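Local coordinates for protein endo-1,4-beta-xylanase (Bacteroides thetaiotaomicron VPI-5482, PDB 3KST) that probably hydrolyses glycosidic bonds in xylan-type plant polysaccharides, as a calcium-binding five-bladed beta-propeller of glycoside hydrolase family 43, at residues Tyr144-Ile154 against Lys187-Leu195; Gln173-Leu184 against Trp229-Gln239. All coordinates share one frame; numbering follows the deposited sequence.

Overall arrangement
Both contacts join the same two four-stranded antiparallel sheets, neighbouring blades of the family 43 beta-propeller, and their centres lie about 11 Å apart. Contact 1 is the inner one, its centre about 12 Å from that of the chain; it holds E190, the predicted proton donor, and G191 comes within about 5 Å of the bound calcium ion (nearest atoms). Contact 2 lies nearer the surface, about 17 Å from the chain centre, with the side chain of I175 about 9 Å from that of E190 (nearest atoms). The segments alternate along the chain, and strands 152-158 and 172-175 pair side by side. A salt bridge from D150 OD2 to K176 NZ, 2.8 Å, also ties the two contacts together.

Contact 1: residues Tyr144-Ile154 against Lys187-Leu195; sequences YFVRFTDGNVI and KVAEGPSLL
N152 and E190 meet through their polar ends: ND2 donates to OE1 over 3.0 Å, arriving nearly along the carboxylate C-O bond but bent at the hydrogen (132°), with OE1 close to the amide plane and the flat groups turned 37° apart. E190 has CG between its backbone N and carbonyl carbon (chi1 66°), and from there the extended chain carries the carboxylate to N152; Y215 OH holds OE2. E190 is the predicted proton donor, so N152 and Y215 probably help fix its rotation. V146 CG2 packs on E190 CB at 3.6 Å. On the backbone, N152 N donates to K187 O and A189 N to N152 O, a single beta bridge between N152 and V188. At the turn, K187 stretches out fully into a salt bridge, NZ to D150 OD1 at 2.7 Å, from above the carboxylate plane. I154 CG2 packs on P192 CB at 3.9 Å, the side chains running in opposing directions, and Y144 CB lies against P192 CG. L194 CD2 sits over a face of the Y144 ring, while Y144 OH hydrogen-bonds to P225 O. Strands 141-148 and 152-158 thus face strand 189-197 of the next sheet, with strand 129-135 against Y144, V146 and L194.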
loop_
_atom_site.group_PDB
_atom_site.type_symbol
_atom_site.label_atom_id
_atom_site.label_comp_id
_atom_site.label_asym_id
_atom_site.label_seq_id
_atom_site.Cartn_x
_atom_site.Cartn_y
_atom_site.Cartn_z
ATOM N N TYR A 144 -7.671 7.058 -2.495
ATOM C CA TYR A 144 -6.446 7.654 -3.006
ATOM C C TYR A 144 -5.945 6.682 -4.068
ATOM O O TYR A 144 -6.044 5.475 -3.890
ATOM C CB TYR A 144 -5.420 7.872 -1.889
ATOM C CG TYR A 144 -5.999 8.777 -0.840
ATOM C CD1 TYR A 144 -6.842 8.269 0.147
ATOM C CD2 TYR A 144 -5.782 10.161 -0.879
ATOM C CE1 TYR A 144 -7.465 9.110 1.077
ATOM C CE2 TYR A 144 -6.388 11.014 0.072
ATOM C CZ TYR A 144 -7.221 10.473 1.045
ATOM O OH TYR A 144 -7.835 11.268 1.978
ATOM N N PHE A 145 -5.469 7.225 -5.186
ATOM C CA PHE A 145 -5.019 6.433 -6.324
ATOM C C PHE A 145 -4.219 7.337 -7.237
ATOM O O PHE A 145 -4.284 8.562 -7.088
ATOM C CB PHE A 145 -6.223 5.809 -7.064
ATOM C CG PHE A 145 -7.259 6.803 -7.492
ATOM C CD1 PHE A 145 -8.295 7.163 -6.609
ATOM C CD2 PHE A 145 -7.248 7.359 -8.771
ATOM C CE1 PHE A 145 -9.261 8.075 -6.980
ATOM C CE2 PHE A 145 -8.238 8.277 -9.145
ATOM C CZ PHE A 145 -9.245 8.621 -8.238
ATOM N N VAL A 146 -3.476 6.726 -8.151
ATOM C CA VAL A 146 -2.611 7.421 -9.109
ATOM C C VAL A 146 -3.289 7.570 -10.440
ATOM O O VAL A 146 -3.828 6.581 -10.953
ATOM C CB VAL A 146 -1.313 6.603 -9.387
ATOM C CG1 VAL A 146 -0.536 7.128 -10.642
ATOM C CG2 VAL A 146 -0.413 6.578 -8.128
ATOM N N ARG A 147 -3.308 8.791 -10.984
ATOM C CA ARG A 147 -3.705 9.010 -12.377
ATOM C C ARG A 147 -2.427 9.461 -13.082
ATOM O O ARG A 147 -1.552 10.120 -12.479
ATOM C CB ARG A 147 -4.765 10.079 -12.536
ATOM C CG ARG A 147 -6.063 9.783 -11.810
ATOM C CD ARG A 147 -6.996 10.981 -11.865
ATOM N NE ARG A 147 -7.434 11.325 -13.213
ATOM C CZ ARG A 147 -8.019 12.480 -13.570
ATOM N NH1 ARG A 147 -8.231 13.450 -12.682
ATOM N NH2 ARG A 147 -8.374 12.672 -14.833
ATOM N N PHE A 148 -2.362 9.168 -14.369
ATOM C CA PHE A 148 -1.206 9.504 -15.203
ATOM C C PHE A 148 -1.472 10.854 -15.870
ATOM O O PHE A 148 -1.628 10.959 -17.092
ATOM C CB PHE A 148 -0.952 8.374 -16.205
ATOM C CG PHE A 148 -0.916 7.032 -15.560
ATOM C CD1 PHE A 148 0.199 6.635 -14.826
ATOM C CD2 PHE A 148 -2.007 6.180 -15.633
ATOM C CE1 PHE A 148 0.223 5.387 -14.209
ATOM C CE2 PHE A 148 -1.989 4.952 -15.017
ATOM C CZ PHE A 148 -0.874 4.543 -14.306
ATOM N N THR A 149 -1.530 11.895 -15.043
ATOM C CA THR A 149 -1.873 13.247 -15.474
ATOM C C THR A 149 -0.681 14.172 -15.649
ATOM O O THR A 149 -0.764 15.120 -16.428
ATOM C CB THR A 149 -2.875 13.893 -14.506
ATOM O OG1 THR A 149 -2.384 13.831 -13.150
ATOM C CG2 THR A 149 -4.229 13.164 -14.591
ATOM N N ASP A 150 0.404 13.917 -14.918
ATOM C CA ASP A 150 1.632 14.742 -15.019
ATOM C C ASP A 150 2.688 13.923 -14.305
ATOM O O ASP A 150 3.115 14.235 -13.173
ATOM C CB ASP A 150 1.432 16.100 -14.360
ATOM C CG ASP A 150 2.592 17.055 -14.605
ATOM O OD1 ASP A 150 3.582 16.693 -15.284
ATOM O OD2 ASP A 150 2.462 18.208 -14.153
ATOM N N GLY A 151 3.070 12.872 -15.015
ATOM C CA GLY A 151 3.775 11.752 -14.451
ATOM C C GLY A 151 2.718 10.966 -13.697
ATOM O O GLY A 151 1.471 11.144 -13.900
ATOM N N ASN A 152 3.167 10.085 -12.807
ATOM C CA ASN A 152 2.255 9.444 -11.878
ATOM C C ASN A 152 1.937 10.471 -10.793
ATOM O O ASN A 152 2.856 10.922 -10.098
ATOM C CB ASN A 152 2.872 8.212 -11.211
ATOM C CG ASN A 152 3.094 7.048 -12.152
ATOM O OD1 ASN A 152 3.059 7.155 -13.387
ATOM N ND2 ASN A 152 3.321 5.888 -11.547
ATOM N N VAL A 153 0.653 10.836 -10.676
ATOM C CA VAL A 153 0.152 11.804 -9.675
ATOM C C VAL A 153 -0.909 11.167 -8.794
ATOM O O VAL A 153 -1.812 10.480 -9.282
ATOM C CB VAL A 153 -0.404 13.053 -10.386
ATOM C CG1 VAL A 153 -0.938 14.096 -9.378
ATOM C CG2 VAL A 153 0.685 13.651 -11.228
ATOM N N ILE A 154 -0.786 11.384 -7.487
ATOM C CA ILE A 154 -1.739 10.896 -6.521
ATOM C C ILE A 154 -2.956 11.833 -6.463
ATOM O O ILE A 154 -2.828 13.032 -6.201
ATOM C CB ILE A 154 -1.121 10.740 -5.114
ATOM C CG1 ILE A 154 0.017 9.710 -5.190
ATOM C CG2 ILE A 154 -2.223 10.286 -4.110
ATOM C CD1 ILE A 154 0.814 9.520 -3.881
ATOM N N LYS A 187 8.969 10.845 -13.391
ATOM C CA LYS A 187 8.160 11.822 -12.645
ATOM C C LYS A 187 7.053 10.966 -12.036
ATOM O O LYS A 187 6.058 10.672 -12.692
ATOM C CB LYS A 187 7.636 12.899 -13.587
ATOM C CG LYS A 187 6.941 14.009 -12.860
ATOM C CD LYS A 187 6.492 15.133 -13.778
ATOM C CE LYS A 187 5.911 16.266 -12.969
ATOM N NZ LYS A 187 5.619 17.504 -13.726
ATOM N N VAL A 188 7.266 10.544 -10.784
ATOM C CA VAL A 188 6.408 9.563 -10.114
ATOM C C VAL A 188 6.165 9.850 -8.638
ATOM O O VAL A 188 7.127 9.994 -7.898
ATOM C CB VAL A 188 7.069 8.138 -10.189
ATOM C CG1 VAL A 188 6.267 7.071 -9.376
ATOM C CG2 VAL A 188 7.255 7.680 -11.647
ATOM N N ALA A 189 4.894 9.961 -8.251
ATOM C CA ALA A 189 4.432 10.062 -6.869
ATOM C C ALA A 189 3.345 8.970 -6.865
ATOM O O ALA A 189 2.460 8.948 -7.748
ATOM C CB ALA A 189 3.852 11.414 -6.579
ATOM N N GLU A 190 3.435 8.027 -5.942
ATOM C CA GLU A 190 2.544 6.859 -5.960
ATOM C C GLU A 190 2.522 6.143 -4.621
ATOM O O GLU A 190 3.101 6.638 -3.635
ATOM C CB GLU A 190 2.981 5.893 -7.081
ATOM C CG GLU A 190 4.358 5.227 -6.869
ATOM C CD GLU A 190 4.799 4.309 -8.027
ATOM O OE1 GLU A 190 4.240 4.399 -9.146
ATOM O OE2 GLU A 190 5.721 3.498 -7.796
ATOM N N GLY A 191 1.849 4.982 -4.599
ATOM C CA GLY A 191 1.712 4.162 -3.413
ATOM C C GLY A 191 1.218 4.935 -2.200
ATOM O O GLY A 191 1.857 4.877 -1.159
ATOM N N PRO A 192 0.109 5.697 -2.334
ATOM C CA PRO A 192 -0.432 6.436 -1.193
ATOM C C PRO A 192 -0.890 5.591 0.018
ATOM O O PRO A 192 -1.305 4.435 -0.116
ATOM C CB PRO A 192 -1.651 7.160 -1.810
ATOM C CG PRO A 192 -2.092 6.273 -2.855
ATOM C CD PRO A 192 -0.825 5.758 -3.477
ATOM N N SER A 193 -0.815 6.209 1.196
ATOM C CA SER A 193 -1.322 5.679 2.476
ATOM C C SER A 193 -1.827 6.870 3.289
ATOM O O SER A 193 -1.129 7.886 3.377
ATOM C CB SER A 193 -0.231 4.945 3.250
ATOM O OG SER A 193 0.306 3.874 2.484
ATOM N N LEU A 194 -2.993 6.732 3.917
ATOM C CA LEU A 194 -3.606 7.833 4.661
ATOM C C LEU A 194 -3.776 7.439 6.117
ATOM O O LEU A 194 -4.237 6.323 6.427
ATOM C CB LEU A 194 -4.952 8.228 4.017
ATOM C CG LEU A 194 -5.476 9.658 4.150
ATOM C CD1 LEU A 194 -5.718 10.045 5.602
ATOM C CD2 LEU A 194 -4.546 10.669 3.434
ATOM N N LEU A 195 -3.366 8.341 6.998
ATOM C CA LEU A 195 -3.614 8.217 8.447
ATOM C C LEU A 195 -4.067 9.573 8.971
ATOM O O LEU A 195 -3.598 10.621 8.492
ATOM C CB LEU A 195 -2.367 7.790 9.179
ATOM C CG LEU A 195 -1.878 6.367 9.014
ATOM C CD1 LEU A 195 -0.659 6.243 9.863
ATOM C CD2 LEU A 195 -2.930 5.365 9.435
#

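Contact 2: residues Gln173-Leu184 against Trp229-Gln239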
loop_
_atom_site.group_PDB
_atom_site.type_symbol
_atom_site.label_atom_id
_atom_site.label_comp_id
_atom_site.label_asym_id
_atom_site.label_seq_id
_atom_site.Cartn_x
_atom_site.Cartn_y
_atom_site.Cartn_z
ATOM N N GLN A 173 -6.534 16.811 -6.763
ATOM C CA GLN A 173 -5.136 16.473 -6.964
ATOM C C GLN A 173 -4.350 16.638 -5.657
ATOM O O GLN A 173 -4.346 17.732 -5.049
ATOM C CB GLN A 173 -4.525 17.322 -8.079
ATOM C CG GLN A 173 -3.033 17.045 -8.242
ATOM C CD GLN A 173 -2.460 17.779 -9.395
ATOM O OE1 GLN A 173 -2.855 17.555 -10.527
ATOM N NE2 GLN A 173 -1.465 18.630 -9.123
ATOM N N CYS A 174 -3.622 15.580 -5.268
ATOM C CA CYS A 174 -2.890 15.561 -3.992
ATOM C C CYS A 174 -1.378 15.863 -4.101
ATOM O O CYS A 174 -0.912 16.863 -3.565
ATOM C CB CYS A 174 -3.071 14.221 -3.242
ATOM S SG CYS A 174 -4.809 13.661 -3.052
ATOM N N ILE A 175 -0.635 14.974 -4.767
ATOM C CA ILE A 175 0.829 15.026 -4.801
ATOM C C ILE A 175 1.425 14.634 -6.169
ATOM O O ILE A 175 1.011 13.647 -6.768
ATOM C CB ILE A 175 1.419 14.022 -3.744
ATOM C CG1 ILE A 175 0.974 14.323 -2.295
ATOM C CG2 ILE A 175 2.932 13.970 -3.828
ATOM C CD1 ILE A 175 1.423 15.632 -1.803
ATOM N N LYS A 176 2.340 15.460 -6.678
ATOM C CA LYS A 176 3.140 15.126 -7.860
ATOM C C LYS A 176 4.633 15.235 -7.511
ATOM O O LYS A 176 4.989 15.853 -6.501
ATOM C CB LYS A 176 2.710 15.910 -9.105
ATOM C CG LYS A 176 2.794 17.394 -9.120
ATOM C CD LYS A 176 2.020 17.863 -10.357
ATOM C CE LYS A 176 2.493 19.137 -10.944
ATOM N NZ LYS A 176 1.467 19.552 -11.964
ATOM N N ALA A 177 5.472 14.572 -8.312
ATOM C CA ALA A 177 6.945 14.570 -8.118
ATOM C C ALA A 177 7.468 15.973 -8.471
ATOM O O ALA A 177 7.314 16.423 -9.624
ATOM C CB ALA A 177 7.573 13.499 -8.958
ATOM N N GLU A 178 8.040 16.679 -7.478
ATOM C CA GLU A 178 8.434 18.100 -7.590
ATOM C C GLU A 178 9.852 18.474 -7.134
ATOM O O GLU A 178 10.545 19.249 -7.783
ATOM C CB GLU A 178 7.456 18.866 -6.700
ATOM C CG GLU A 178 5.981 18.708 -7.070
ATOM C CD GLU A 178 5.355 19.952 -7.579
ATOM O OE1 GLU A 178 5.113 19.997 -8.791
ATOM O OE2 GLU A 178 5.120 20.877 -6.769
ATOM N N VAL A 179 10.262 17.947 -5.979
ATOM C CA VAL A 179 11.568 18.268 -5.372
ATOM C C VAL A 179 12.648 17.274 -5.800
ATOM O O VAL A 179 12.353 16.216 -6.348
ATOM C CB VAL A 179 11.446 18.393 -3.813
ATOM C CG1 VAL A 179 10.380 19.419 -3.447
ATOM C CG2 VAL A 179 11.146 17.088 -3.165
ATOM N N SER A 180 13.901 17.607 -5.510
ATOM C CA SER A 180 15.052 16.813 -5.986
ATOM C C SER A 180 15.002 15.308 -5.709
ATOM O O SER A 180 15.121 14.503 -6.636
ATOM C CB SER A 180 16.362 17.390 -5.435
ATOM O OG SER A 180 17.441 16.537 -5.789
ATOM N N TRP A 181 14.789 14.927 -4.446
ATOM C CA TRP A 181 14.752 13.500 -4.052
ATOM C C TRP A 181 13.644 12.725 -4.760
ATOM O O TRP A 181 13.771 11.514 -4.931
ATOM C CB TRP A 181 14.629 13.299 -2.538
ATOM C CG TRP A 181 13.237 13.444 -1.926
ATOM C CD1 TRP A 181 12.695 14.563 -1.352
ATOM C CD2 TRP A 181 12.236 12.421 -1.819
ATOM N NE1 TRP A 181 11.419 14.306 -0.924
ATOM C CE2 TRP A 181 11.116 12.998 -1.174
ATOM C CE3 TRP A 181 12.171 11.070 -2.228
ATOM C CZ2 TRP A 181 9.933 12.276 -0.929
ATOM C CZ3 TRP A 181 11.018 10.348 -1.966
ATOM C CH2 TRP A 181 9.913 10.953 -1.320
ATOM N N GLU A 182 12.576 13.438 -5.148
ATOM C CA GLU A 182 11.428 12.876 -5.883
ATOM C C GLU A 182 11.612 12.797 -7.406
ATOM O O GLU A 182 10.716 12.306 -8.080
ATOM C CB GLU A 182 10.174 13.759 -5.658
ATOM C CG GLU A 182 9.749 13.925 -4.231
ATOM C CD GLU A 182 8.672 14.969 -4.028
ATOM O OE1 GLU A 182 8.562 15.933 -4.842
ATOM O OE2 GLU A 182 7.977 14.853 -2.999
ATOM N N LEU A 183 12.716 13.325 -7.941
ATOM C CA LEU A 183 13.006 13.380 -9.362
ATOM C C LEU A 183 14.391 12.779 -9.692
ATOM O O LEU A 183 15.165 13.346 -10.478
ATOM C CB LEU A 183 12.890 14.846 -9.850
ATOM C CG LEU A 183 11.509 15.511 -9.648
ATOM C CD1 LEU A 183 11.567 17.016 -9.882
ATOM C CD2 LEU A 183 10.485 14.855 -10.535
ATOM N N LEU A 184 14.704 11.644 -9.064
ATOM C CA LEU A 184 15.887 10.871 -9.411
ATOM C C LEU A 184 15.665 10.105 -10.731
ATOM O O LEU A 184 16.594 9.980 -11.528
ATOM C CB LEU A 184 16.289 9.937 -8.270
ATOM C CG LEU A 184 16.828 10.536 -6.970
ATOM C CD1 LEU A 184 16.844 9.469 -5.864
ATOM C CD2 LEU A 184 18.240 11.153 -7.139
ATOM N N TRP A 229 -2.289 20.205 0.273
ATOM C CA TRP A 229 -1.203 19.468 0.929
ATOM C C TRP A 229 0.146 20.172 1.005
ATOM O O TRP A 229 0.586 20.759 0.000
ATOM C CB TRP A 229 -0.975 18.143 0.200
ATOM C CG TRP A 229 -2.196 17.340 0.074
ATOM C CD1 TRP A 229 -3.107 17.379 -0.938
ATOM C CD2 TRP A 229 -2.676 16.389 1.017
ATOM N NE1 TRP A 229 -4.120 16.480 -0.699
ATOM C CE2 TRP A 229 -3.892 15.875 0.508
ATOM C CE3 TRP A 229 -2.202 15.922 2.259
ATOM C CZ2 TRP A 229 -4.637 14.906 1.190
ATOM C CZ3 TRP A 229 -2.945 14.973 2.945
ATOM C CH2 TRP A 229 -4.162 14.478 2.415
ATOM N N VAL A 230 0.766 20.120 2.194
ATOM C CA VAL A 230 2.118 20.660 2.400
ATOM C C VAL A 230 3.030 19.475 2.730
ATOM O O VAL A 230 2.765 18.706 3.641
ATOM C CB VAL A 230 2.218 21.787 3.466
ATOM C CG1 VAL A 230 1.277 22.942 3.099
ATOM C CG2 VAL A 230 1.957 21.274 4.877
ATOM N N LYS A 231 4.082 19.320 1.932
ATOM C CA LYS A 231 5.049 18.248 2.085
ATOM C C LYS A 231 5.957 18.557 3.243
ATOM O O LYS A 231 6.321 19.732 3.451
ATOM C CB LYS A 231 5.907 18.067 0.813
ATOM C CG LYS A 231 5.176 17.379 -0.342
ATOM C CD LYS A 231 5.924 17.518 -1.643
ATOM C CE LYS A 231 5.203 16.861 -2.835
ATOM N NZ LYS A 231 5.875 17.086 -4.133
ATOM N N TYR A 232 6.266 17.522 4.024
ATOM C CA TYR A 232 7.246 17.611 5.118
ATOM C C TYR A 232 8.580 18.112 4.530
ATOM O O TYR A 232 9.041 17.588 3.509
ATOM C CB TYR A 232 7.386 16.231 5.750
ATOM C CG TYR A 232 8.420 16.102 6.845
ATOM C CD1 TYR A 232 8.483 17.018 7.904
ATOM C CD2 TYR A 232 9.299 15.014 6.859
ATOM C CE1 TYR A 232 9.442 16.868 8.927
ATOM C CE2 TYR A 232 10.220 14.841 7.866
ATOM C CZ TYR A 232 10.296 15.750 8.900
ATOM O OH TYR A 232 11.273 15.521 9.850
ATOM N N SER A 233 9.171 19.120 5.180
ATOM C CA SER A 233 10.384 19.759 4.687
ATOM C C SER A 233 11.621 18.843 4.703
ATOM O O SER A 233 12.527 19.048 3.901
ATOM C CB SER A 233 10.661 21.066 5.458
ATOM O OG SER A 233 11.556 21.890 4.733
ATOM N N LYS A 234 11.645 17.844 5.603
ATOM C CA LYS A 234 12.772 16.889 5.722
ATOM C C LYS A 234 12.481 15.544 5.023
ATOM O O LYS A 234 13.109 14.502 5.375
ATOM C CB LYS A 234 13.162 16.590 7.191
ATOM C CG LYS A 234 13.258 17.760 8.207
ATOM C CD LYS A 234 14.619 18.448 8.246
ATOM C CE LYS A 234 15.734 17.529 8.786
ATOM N NZ LYS A 234 16.904 18.311 9.291
ATOM N N ASN A 235 11.536 15.519 4.068
ATOM C CA ASN A 235 11.372 14.297 3.253
ATOM C C ASN A 235 12.698 14.057 2.494
ATOM O O ASN A 235 13.405 15.033 2.174
ATOM C CB ASN A 235 10.256 14.392 2.211
ATOM C CG ASN A 235 8.850 14.180 2.762
ATOM O OD1 ASN A 235 8.611 13.552 3.792
ATOM N ND2 ASN A 235 7.887 14.659 1.994
ATOM N N PRO A 236 13.043 12.791 2.188
ATOM C CA PRO A 236 12.267 11.570 2.480
ATOM C C PRO A 236 12.437 10.966 3.885
ATOM O O PRO A 236 13.459 11.179 4.556
ATOM C CB PRO A 236 12.764 10.600 1.426
ATOM C CG PRO A 236 14.185 10.994 1.164
ATOM C CD PRO A 236 14.277 12.477 1.436
ATOM N N LEU A 237 11.410 10.237 4.318
ATOM C CA LEU A 237 11.443 9.488 5.578
ATOM C C LEU A 237 12.286 8.223 5.448
ATOM O O LEU A 237 12.861 7.781 6.443
ATOM C CB LEU A 237 10.036 9.063 6.031
ATOM C CG LEU A 237 9.091 10.060 6.714
ATOM C CD1 LEU A 237 9.289 11.476 6.235
ATOM C CD2 LEU A 237 7.615 9.575 6.604
ATOM N N LEU A 238 12.325 7.637 4.242
ATOM C CA LEU A 238 12.993 6.363 3.983
ATOM C C LEU A 238 13.466 6.342 2.535
ATOM O O LEU A 238 12.663 6.453 1.647
ATOM C CB LEU A 238 12.007 5.201 4.199
ATOM C CG LEU A 238 12.506 3.778 3.825
ATOM C CD1 LEU A 238 13.640 3.413 4.737
ATOM C CD2 LEU A 238 11.387 2.717 3.847
ATOM N N GLN A 239 14.772 6.214 2.319
ATOM C CA GLN A 239 15.382 6.128 0.989
ATOM C C GLN A 239 16.678 5.298 1.154
ATOM O O GLN A 239 17.803 5.819 1.164
ATOM C CB GLN A 239 15.599 7.529 0.403
ATOM C CG GLN A 239 16.132 7.559 -1.031
ATOM C CD GLN A 239 16.277 8.967 -1.581
ATOM O OE1 GLN A 239 16.936 9.801 -0.981
ATOM N NE2 GLN A 239 15.687 9.224 -2.745
HETATM O O HOH W 1 5.973 19.872 -4.235
HETATM O O HOH W 2 9.006 15.991 -0.513
#
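K231 NZ reaches across to K176 O at 2.8 Å, nearly in line with the carbonyl bond, and forms a salt bridge with E182 OE1 at 3.0 Å on its syn side. K231, straight from CG outward, runs past I175 CG2 to get there. E182 OE1 also accepts the backbone N-H groups of E178 and V179 from its anti side, so three donors grip one oxygen and would probably favour the charged carboxylate. The other centre is W181, where P236 CB sits over the six-membered ring, 3.6 Å from its centroid and 7° off the normal, while E182 CG covers the opposite face; N235 CB lies 3.3 Å from W181 NE1. W229 CD1 touches C174 O at 3.5 Å within a classic beta bulge, where C174 and I175 both face I154. This is packing between adjacent propeller blades: strand 172-175 and the loop after it lie against strand 230-231 and the loop that follows. Farther out, E182 OE2 hydrogen-bonds to Y205 OH, and one water links W181 NE1, E182 OE2 and N235 ND2. An alanine in place of W181 is likely to open a gap between P236 and E182 and leave that water without its indole donor. N235 ND2 is in turn held by Y219 O.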